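Local coordinates for Mgp-operon protein 3 (Mycoplasma pneumoniae, PDB 6RJ1) that is an extracellular, membrane-attached adhesin (P40/P90) that probably works with the P1 protein in attaching the bacterium to human host cells, at residues 502-507 with 599-604; 771-776 with 804-809; 844-849 with 865-870. All blocks are in the same frame, centred on the assembly; numbering follows the deposited sequence.

Interaction 1: residues 502-507 with 599-604; sequences TDKQKQ and AGLNGP
The carboxamide of Q507 meets L601 through its oxygen, OE1 lying 4.0 Å from L601 CD2. The amide nitrogen is turned back along the helix, where Q507 NE2 donates to D503 OD2 over 2.8 Å. OD2 lies close to the plane of the amide, but the nitrogen meets the carboxylate from above its plane, and the bond limits rotation of the glutamine end. L601 approaches the first turns of helix 503-511 with CG anti to the backbone N (chi1 -178°), which sends its two methyls forward as a fork. CD1 packs 3.8 Å from Q507 CB, and CD2 packs 3.8 Å from K504 CD, crossing the lysine chain at about a right angle. The contact is purely van der Waals. F508 extends the surface that receives the leucine, and N511 donates to L601 O, so the loop is also held through its backbone. At the start of the helix, T502 OG1 accepts from Q505 N at 3.2 Å and donates to Q505 OE1. The arrangement is that of a threonine N-capped helix receiving one leucine from the loop 599-604 on the face formed by K504, Q507 and F508, with N511 holding the leucine's carbonyl, within the MgpC adhesin region.

Interaction 2: residues 771-776 with 804-809; sequences FANSLL and LVRGGV
R806 sends its side chain from the type II turn between strands 799-805 and 808-815 into the loop 771-776. Its CA-CB bond already points toward that loop, and a bend at chi3 (74°) turns the guanidinium so that one of its faces meets F771. CD passes 3.2 Å from L776 O and also lies near F771 CD2. NE is 3.5 Å from F771 CD2, which sits over one face of the guanidinium toward its rim; with the two planes 46° apart this is oblique packing rather than a parallel stack. NE also forms a salt bridge with D769. At the tip, NH1 donates to L776 O over 2.8 Å in a nearly straight bond (166°). NH1 and NH2 together close on N773 O, at 3.1 Å and 2.8 Å respectively: NH2 lies in the carbonyl plane, whereas NH1 stands above it. A weak bond runs from R806 NH1 to N773 OD1. That same OD1 accepts from L776 N at 2.8 Å and from L775 N at 3.0 Å; the bond from L775 N closes an Asx turn and that from L776 N extends it to an Asx motif, curling the backbone so that the carbonyls of N773 and L776 both face the arginine. A buried cation is thus satisfied largely by main-chain oxygens at the edge of its plane, with D769 probably balancing its charge, and the hairpin turn is tied by polar bonds to an irregular loop.

Interaction 3: residues 844-849 with 865-870; sequences SAVDLT and YTFDNG
V846 lays one methyl over the face of the F867 ring: CG1 stands 3.6 Å from the ring centroid and only 12° off the normal, a CH-pi contact close to the middle of the phenyl. This branch is anti to the backbone N (chi1 179°), and the valine crosses the phenylalanine at about a right angle. The loop then runs on past one side of the ring. D847 O approaches F867 CD1 obliquely, at 3.2 Å, and L848 CA lies 3.8 Å from CE1. L848 itself starts out away from the strand, yet its side chain runs alongside F867 in the same direction, bringing CD2 to 4.0 Å from CZ. Three consecutive residues therefore pack on the same side of the ring, while L804, L851 and I891 from neighbouring strands add further apolar packing around it. Polar bonds shape the loop next to this hydrophobic patch. D847 OD1 takes the backbone N of T849 at 3.1 Å, an Asx turn, and the hydroxyl OG1 of T849 at 2.7 Å, both from the same face of the carboxylate plane. D847 O accepts from the hydroxyl of T850, so the carbonyl beside the ring has a proper donor of its own. At the end of strand 862-868, D868 makes a second Asx turn, accepting from G870 N over 3.1 Å. No hydrogen bond joins the two segments; the loop 844-849 is held to strand 862-868 by apolar burial and the CH-pi contact, with the aspartates setting the turns on both sides.

Interactions 2 and 3 form one continuous packed region, their centres 12 Å apart. L804 bridges them, its CD2 lying 3.6 Å from F867 CZ and 3.8 Å from Y865 CD2, and F771 CZ touches T849 CG2 at 3.5 Å, so the two loops also meet directly. This region joins the hairpin of strands 799-805 and 808-815 to the antiparallel sheet that contains 862-868. Interaction 1 stands apart: its nearest atoms are about 16 Å from interaction 2 and about 23 Å from interaction 3, which lies on the opposite side of the chain's centre. Along the sequence the three contacts close one after another, each packing separate parts of the fold together.

Interaction 1: residues 502-507 with 599-604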
loop_
_atom_site.group_PDB
_atom_site.type_symbol
_atom_site.label_atom_id
_atom_site.label_comp_id
_atom_site.label_asym_id
_atom_site.label_seq_id
_atom_site.Cartn_x
_atom_site.Cartn_y
_atom_site.Cartn_z
ATOM N N THR A 502 -17.539 -2.465 9.269
ATOM C CA THR A 502 -18.349 -3.285 10.174
ATOM C C THR A 502 -17.392 -4.033 11.103
ATOM O O THR A 502 -16.209 -4.182 10.774
ATOM C CB THR A 502 -19.263 -4.270 9.394
ATOM O OG1 THR A 502 -18.478 -5.081 8.519
ATOM C CG2 THR A 502 -20.362 -3.574 8.610
ATOM N N ASP A 503 -17.900 -4.526 12.250
ATOM C CA ASP A 503 -17.083 -5.304 13.183
ATOM C C ASP A 503 -16.682 -6.638 12.541
ATOM O O ASP A 503 -15.576 -7.135 12.786
ATOM C CB ASP A 503 -17.803 -5.531 14.521
ATOM C CG ASP A 503 -16.922 -6.171 15.587
ATOM O OD1 ASP A 503 -15.807 -5.632 15.850
ATOM O OD2 ASP A 503 -17.344 -7.206 16.162
ATOM N N LYS A 504 -17.565 -7.176 11.676
ATOM C CA LYS A 504 -17.323 -8.399 10.934
ATOM C C LYS A 504 -16.150 -8.195 9.965
ATOM O O LYS A 504 -15.294 -9.074 9.854
ATOM C CB LYS A 504 -18.599 -8.845 10.196
ATOM C CG LYS A 504 -18.703 -10.361 10.002
ATOM C CD LYS A 504 -19.065 -11.121 11.292
ATOM C CE LYS A 504 -20.519 -11.523 11.384
ATOM N NZ LYS A 504 -21.398 -10.379 11.711
ATOM N N GLN A 505 -16.074 -7.009 9.327
ATOM C CA GLN A 505 -14.999 -6.677 8.399
ATOM C C GLN A 505 -13.629 -6.616 9.074
ATOM O O GLN A 505 -12.635 -7.017 8.456
ATOM C CB GLN A 505 -15.309 -5.405 7.611
ATOM C CG GLN A 505 -16.112 -5.694 6.347
ATOM C CD GLN A 505 -16.619 -4.439 5.700
ATOM O OE1 GLN A 505 -17.536 -3.784 6.201
ATOM N NE2 GLN A 505 -16.039 -4.087 4.561
ATOM N N LYS A 506 -13.586 -6.177 10.356
ATOM C CA LYS A 506 -12.359 -6.142 11.161
ATOM C C LYS A 506 -11.954 -7.589 11.463
ATOM O O LYS A 506 -10.799 -7.964 11.236
ATOM C CB LYS A 506 -12.585 -5.365 12.470
ATOM C CG LYS A 506 -11.301 -5.101 13.266
ATOM C CD LYS A 506 -11.516 -4.165 14.466
ATOM C CE LYS A 506 -11.944 -4.880 15.722
ATOM N NZ LYS A 506 -12.159 -3.923 16.841
ATOM N N GLN A 507 -12.939 -8.399 11.942
ATOM C CA GLN A 507 -12.810 -9.817 12.292
ATOM C C GLN A 507 -12.178 -10.604 11.148
ATOM O O GLN A 507 -11.262 -11.379 11.395
ATOM C CB GLN A 507 -14.174 -10.420 12.658
ATOM C CG GLN A 507 -14.703 -10.014 14.027
ATOM C CD GLN A 507 -16.126 -10.485 14.251
ATOM O OE1 GLN A 507 -16.501 -11.618 13.938
ATOM N NE2 GLN A 507 -16.954 -9.628 14.811
ATOM N N ALA A 599 -18.894 -16.375 4.983
ATOM C CA ALA A 599 -17.977 -17.193 4.177
ATOM C C ALA A 599 -16.504 -16.818 4.337
ATOM O O ALA A 599 -16.081 -15.728 3.936
ATOM C CB ALA A 599 -18.380 -17.186 2.711
ATOM N N GLY A 600 -15.764 -17.717 4.988
ATOM C CA GLY A 600 -14.329 -17.594 5.228
ATOM C C GLY A 600 -13.919 -16.759 6.421
ATOM O O GLY A 600 -12.747 -16.402 6.530
ATOM N N LEU A 601 -14.866 -16.453 7.335
ATOM C CA LEU A 601 -14.629 -15.634 8.522
ATOM C C LEU A 601 -13.512 -16.153 9.412
ATOM O O LEU A 601 -12.608 -15.389 9.768
ATOM C CB LEU A 601 -15.929 -15.422 9.331
ATOM C CG LEU A 601 -15.862 -14.538 10.596
ATOM C CD1 LEU A 601 -15.360 -13.127 10.284
ATOM C CD2 LEU A 601 -17.214 -14.477 11.292
ATOM N N ASN A 602 -13.576 -17.447 9.766
ATOM C CA ASN A 602 -12.605 -18.062 10.660
ATOM C C ASN A 602 -11.604 -18.996 9.973
ATOM O O ASN A 602 -10.568 -19.288 10.557
ATOM C CB ASN A 602 -13.328 -18.781 11.794
ATOM C CG ASN A 602 -14.287 -17.908 12.561
ATOM O OD1 ASN A 602 -13.902 -16.914 13.211
ATOM N ND2 ASN A 602 -15.560 -18.271 12.504
ATOM N N GLY A 603 -11.916 -19.453 8.763
ATOM C CA GLY A 603 -11.061 -20.374 8.026
ATOM C C GLY A 603 -11.494 -20.576 6.593
ATOM O O GLY A 603 -12.441 -19.924 6.142
ATOM N N PRO A 604 -10.828 -21.483 5.845
ATOM C CA PRO A 604 -11.186 -21.677 4.423
ATOM C C PRO A 604 -12.599 -22.219 4.157
ATOM O O PRO A 604 -13.212 -22.833 5.033
ATOM C CB PRO A 604 -10.103 -22.633 3.904
ATOM C CG PRO A 604 -9.033 -22.628 4.919
ATOM C CD PRO A 604 -9.682 -22.327 6.230
#

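Interaction 2: residues 771-776 with 804-809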
loop_
_atom_site.group_PDB
_atom_site.type_symbol
_atom_site.label_atom_id
_atom_site.label_comp_id
_atom_site.label_asym_id
_atom_site.label_seq_id
_atom_site.Cartn_x
_atom_site.Cartn_y
_atom_site.Cartn_z
ATOM N N PHE A 771 3.123 -1.850 -15.045
ATOM C CA PHE A 771 3.331 -3.083 -14.285
ATOM C C PHE A 771 3.302 -4.304 -15.182
ATOM O O PHE A 771 2.380 -4.441 -15.982
ATOM C CB PHE A 771 2.268 -3.233 -13.192
ATOM C CG PHE A 771 2.225 -2.134 -12.159
ATOM C CD1 PHE A 771 3.117 -2.124 -11.092
ATOM C CD2 PHE A 771 1.240 -1.155 -12.205
ATOM C CE1 PHE A 771 3.042 -1.137 -10.105
ATOM C CE2 PHE A 771 1.170 -0.161 -11.223
ATOM C CZ PHE A 771 2.064 -0.167 -10.172
ATOM N N ALA A 772 4.288 -5.214 -15.023
ATOM C CA ALA A 772 4.368 -6.469 -15.777
ATOM C C ALA A 772 3.285 -7.451 -15.314
ATOM O O ALA A 772 2.952 -8.380 -16.053
ATOM C CB ALA A 772 5.743 -7.093 -15.625
ATOM N N ASN A 773 2.742 -7.247 -14.094
ATOM C CA ASN A 773 1.673 -8.065 -13.525
ATOM C C ASN A 773 0.306 -7.409 -13.766
ATOM O O ASN A 773 0.227 -6.188 -13.917
ATOM C CB ASN A 773 1.910 -8.306 -12.024
ATOM C CG ASN A 773 1.348 -7.233 -11.124
ATOM O OD1 ASN A 773 0.197 -7.301 -10.687
ATOM N ND2 ASN A 773 2.138 -6.211 -10.837
ATOM N N SER A 774 -0.767 -8.223 -13.761
ATOM C CA SER A 774 -2.164 -7.790 -13.919
ATOM C C SER A 774 -2.982 -8.378 -12.766
ATOM O O SER A 774 -4.176 -8.653 -12.915
ATOM C CB SER A 774 -2.717 -8.278 -15.259
ATOM O OG SER A 774 -2.684 -9.694 -15.315
ATOM N N LEU A 775 -2.314 -8.566 -11.615
ATOM C CA LEU A 775 -2.834 -9.231 -10.435
ATOM C C LEU A 775 -2.986 -8.317 -9.231
ATOM O O LEU A 775 -3.956 -8.459 -8.480
ATOM C CB LEU A 775 -1.839 -10.361 -10.088
ATOM C CG LEU A 775 -2.300 -11.743 -9.579
ATOM C CD1 LEU A 775 -1.631 -12.081 -8.276
ATOM C CD2 LEU A 775 -3.800 -11.899 -9.498
ATOM N N LEU A 776 -2.005 -7.429 -9.008
ATOM C CA LEU A 776 -1.960 -6.577 -7.825
ATOM C C LEU A 776 -2.409 -5.169 -8.079
ATOM O O LEU A 776 -1.970 -4.543 -9.047
ATOM C CB LEU A 776 -0.550 -6.581 -7.197
ATOM C CG LEU A 776 0.160 -7.929 -7.099
ATOM C CD1 LEU A 776 1.618 -7.750 -6.810
ATOM C CD2 LEU A 776 -0.500 -8.847 -6.080
ATOM N N LEU A 804 -5.677 7.870 -7.689
ATOM C CA LEU A 804 -5.619 7.036 -8.876
ATOM C C LEU A 804 -5.217 5.628 -8.483
ATOM O O LEU A 804 -4.313 5.435 -7.654
ATOM C CB LEU A 804 -4.618 7.645 -9.875
ATOM C CG LEU A 804 -5.180 8.440 -11.076
ATOM C CD1 LEU A 804 -6.316 9.388 -10.690
ATOM C CD2 LEU A 804 -4.090 9.221 -11.750
ATOM N N VAL A 805 -5.942 4.650 -9.027
ATOM C CA VAL A 805 -5.709 3.210 -8.847
ATOM C C VAL A 805 -5.612 2.560 -10.230
ATOM O O VAL A 805 -5.886 3.221 -11.237
ATOM C CB VAL A 805 -6.748 2.501 -7.932
ATOM C CG1 VAL A 805 -6.621 2.966 -6.484
ATOM C CG2 VAL A 805 -8.175 2.659 -8.451
ATOM N N ARG A 806 -5.239 1.273 -10.290
ATOM C CA ARG A 806 -5.157 0.571 -11.563
ATOM C C ARG A 806 -6.550 0.433 -12.159
ATOM O O ARG A 806 -7.447 -0.140 -11.523
ATOM C CB ARG A 806 -4.494 -0.797 -11.407
ATOM C CG ARG A 806 -3.078 -0.730 -10.870
ATOM C CD ARG A 806 -2.399 -2.075 -10.959
ATOM N NE ARG A 806 -2.025 -2.415 -12.333
ATOM C CZ ARG A 806 -1.461 -3.557 -12.694
ATOM N NH1 ARG A 806 -1.226 -4.503 -11.797
ATOM N NH2 ARG A 806 -1.134 -3.768 -13.960
ATOM N N GLY A 807 -6.733 1.035 -13.334
ATOM C CA GLY A 807 -7.987 0.990 -14.073
ATOM C C GLY A 807 -8.959 2.135 -13.905
ATOM O O GLY A 807 -9.890 2.251 -14.705
ATOM N N GLY A 808 -8.775 2.962 -12.887
ATOM C CA GLY A 808 -9.681 4.079 -12.663
ATOM C C GLY A 808 -9.353 5.026 -11.527
ATOM O O GLY A 808 -8.314 4.910 -10.875
ATOM N N VAL A 809 -10.259 5.990 -11.308
ATOM C CA VAL A 809 -10.152 6.995 -10.260
ATOM C C VAL A 809 -11.114 6.678 -9.110
ATOM O O VAL A 809 -12.258 6.272 -9.343
ATOM C CB VAL A 809 -10.319 8.442 -10.820
ATOM C CG1 VAL A 809 -11.708 8.679 -11.418
ATOM C CG2 VAL A 809 -9.987 9.506 -9.772
#

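Interaction 3: residues 844-849 with 865-870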
loop_
_atom_site.group_PDB
_atom_site.type_symbol
_atom_site.label_atom_id
_atom_site.label_comp_id
_atom_site.label_asym_id
_atom_site.label_seq_id
_atom_site.Cartn_x
_atom_site.Cartn_y
_atom_site.Cartn_z
ATOM N N SER A 844 -5.202 4.397 -19.270
ATOM C CA SER A 844 -4.728 3.066 -18.880
ATOM C C SER A 844 -3.323 2.847 -19.460
ATOM O O SER A 844 -2.638 1.903 -19.079
ATOM C CB SER A 844 -5.673 1.985 -19.401
ATOM O OG SER A 844 -6.939 2.035 -18.764
ATOM N N ALA A 845 -2.912 3.716 -20.397
ATOM C CA ALA A 845 -1.611 3.686 -21.062
ATOM C C ALA A 845 -0.560 4.448 -20.248
ATOM O O ALA A 845 0.637 4.295 -20.506
ATOM C CB ALA A 845 -1.734 4.284 -22.458
ATOM N N VAL A 846 -1.015 5.265 -19.270
ATOM C CA VAL A 846 -0.199 6.081 -18.362
ATOM C C VAL A 846 0.422 5.201 -17.269
ATOM O O VAL A 846 -0.295 4.445 -16.610
ATOM C CB VAL A 846 -1.042 7.232 -17.737
ATOM C CG1 VAL A 846 -0.223 8.078 -16.770
ATOM C CG2 VAL A 846 -1.677 8.111 -18.812
ATOM N N ASP A 847 1.749 5.345 -17.056
ATOM C CA ASP A 847 2.513 4.639 -16.015
ATOM C C ASP A 847 2.193 5.276 -14.674
ATOM O O ASP A 847 2.619 6.400 -14.411
ATOM C CB ASP A 847 4.022 4.736 -16.300
ATOM C CG ASP A 847 4.882 3.731 -15.572
ATOM O OD1 ASP A 847 4.568 3.412 -14.402
ATOM O OD2 ASP A 847 5.872 3.263 -16.166
ATOM N N LEU A 848 1.431 4.566 -13.830
ATOM C CA LEU A 848 1.020 5.086 -12.524
ATOM C C LEU A 848 2.170 5.198 -11.501
ATOM O O LEU A 848 2.017 5.894 -10.499
ATOM C CB LEU A 848 -0.157 4.277 -11.943
ATOM C CG LEU A 848 -1.470 4.308 -12.714
ATOM C CD1 LEU A 848 -2.489 3.350 -12.089
ATOM C CD2 LEU A 848 -2.040 5.730 -12.820
ATOM N N THR A 849 3.317 4.537 -11.763
ATOM C CA THR A 849 4.482 4.580 -10.867
ATOM C C THR A 849 5.309 5.854 -11.089
ATOM O O THR A 849 6.188 6.154 -10.280
ATOM C CB THR A 849 5.372 3.324 -11.044
ATOM O OG1 THR A 849 6.163 3.425 -12.240
ATOM C CG2 THR A 849 4.589 2.026 -11.032
ATOM N N TYR A 865 -2.980 15.642 -12.242
ATOM C CA TYR A 865 -1.989 14.593 -11.971
ATOM C C TYR A 865 -0.896 14.622 -13.021
ATOM O O TYR A 865 -1.160 14.332 -14.192
ATOM C CB TYR A 865 -2.659 13.215 -11.929
ATOM C CG TYR A 865 -3.453 12.962 -10.671
ATOM C CD1 TYR A 865 -4.731 13.501 -10.507
ATOM C CD2 TYR A 865 -2.941 12.168 -9.648
ATOM C CE1 TYR A 865 -5.461 13.287 -9.335
ATOM C CE2 TYR A 865 -3.668 11.932 -8.482
ATOM C CZ TYR A 865 -4.926 12.495 -8.328
ATOM O OH TYR A 865 -5.638 12.271 -7.175
ATOM N N THR A 866 0.319 15.005 -12.607
ATOM C CA THR A 866 1.470 15.091 -13.493
ATOM C C THR A 866 2.291 13.816 -13.405
ATOM O O THR A 866 2.653 13.377 -12.317
ATOM C CB THR A 866 2.262 16.373 -13.234
ATOM O OG1 THR A 866 1.369 17.490 -13.304
ATOM C CG2 THR A 866 3.395 16.572 -14.225
ATOM N N PHE A 867 2.558 13.218 -14.562
ATOM C CA PHE A 867 3.336 11.989 -14.697
ATOM C C PHE A 867 4.603 12.267 -15.488
ATOM O O PHE A 867 4.536 12.787 -16.601
ATOM C CB PHE A 867 2.495 10.920 -15.402
ATOM C CG PHE A 867 1.363 10.421 -14.539
ATOM C CD1 PHE A 867 1.549 9.343 -13.679
ATOM C CD2 PHE A 867 0.109 11.027 -14.584
ATOM C CE1 PHE A 867 0.509 8.885 -12.875
ATOM C CE2 PHE A 867 -0.929 10.565 -13.776
ATOM C CZ PHE A 867 -0.715 9.509 -12.916
ATOM N N ASP A 868 5.751 11.909 -14.920
ATOM C CA ASP A 868 7.067 12.134 -15.506
ATOM C C ASP A 868 7.692 10.796 -15.894
ATOM O O ASP A 868 7.930 9.971 -15.017
ATOM C CB ASP A 868 7.944 12.860 -14.464
ATOM C CG ASP A 868 9.204 13.550 -14.953
ATOM O OD1 ASP A 868 9.791 13.083 -15.963
ATOM O OD2 ASP A 868 9.624 14.545 -14.308
ATOM N N ASN A 869 7.978 10.587 -17.199
ATOM C CA ASN A 869 8.617 9.371 -17.727
ATOM C C ASN A 869 10.047 9.132 -17.197
ATOM O O ASN A 869 10.507 7.992 -17.197
ATOM C CB ASN A 869 8.588 9.361 -19.253
ATOM C CG ASN A 869 7.220 9.106 -19.850
ATOM O OD1 ASN A 869 6.265 8.718 -19.165
ATOM N ND2 ASN A 869 7.095 9.311 -21.150
ATOM N N GLY A 870 10.705 10.197 -16.722
ATOM C CA GLY A 870 12.043 10.151 -16.137
ATOM C C GLY A 870 12.085 9.448 -14.793
ATOM O O GLY A 870 13.162 9.081 -14.305
#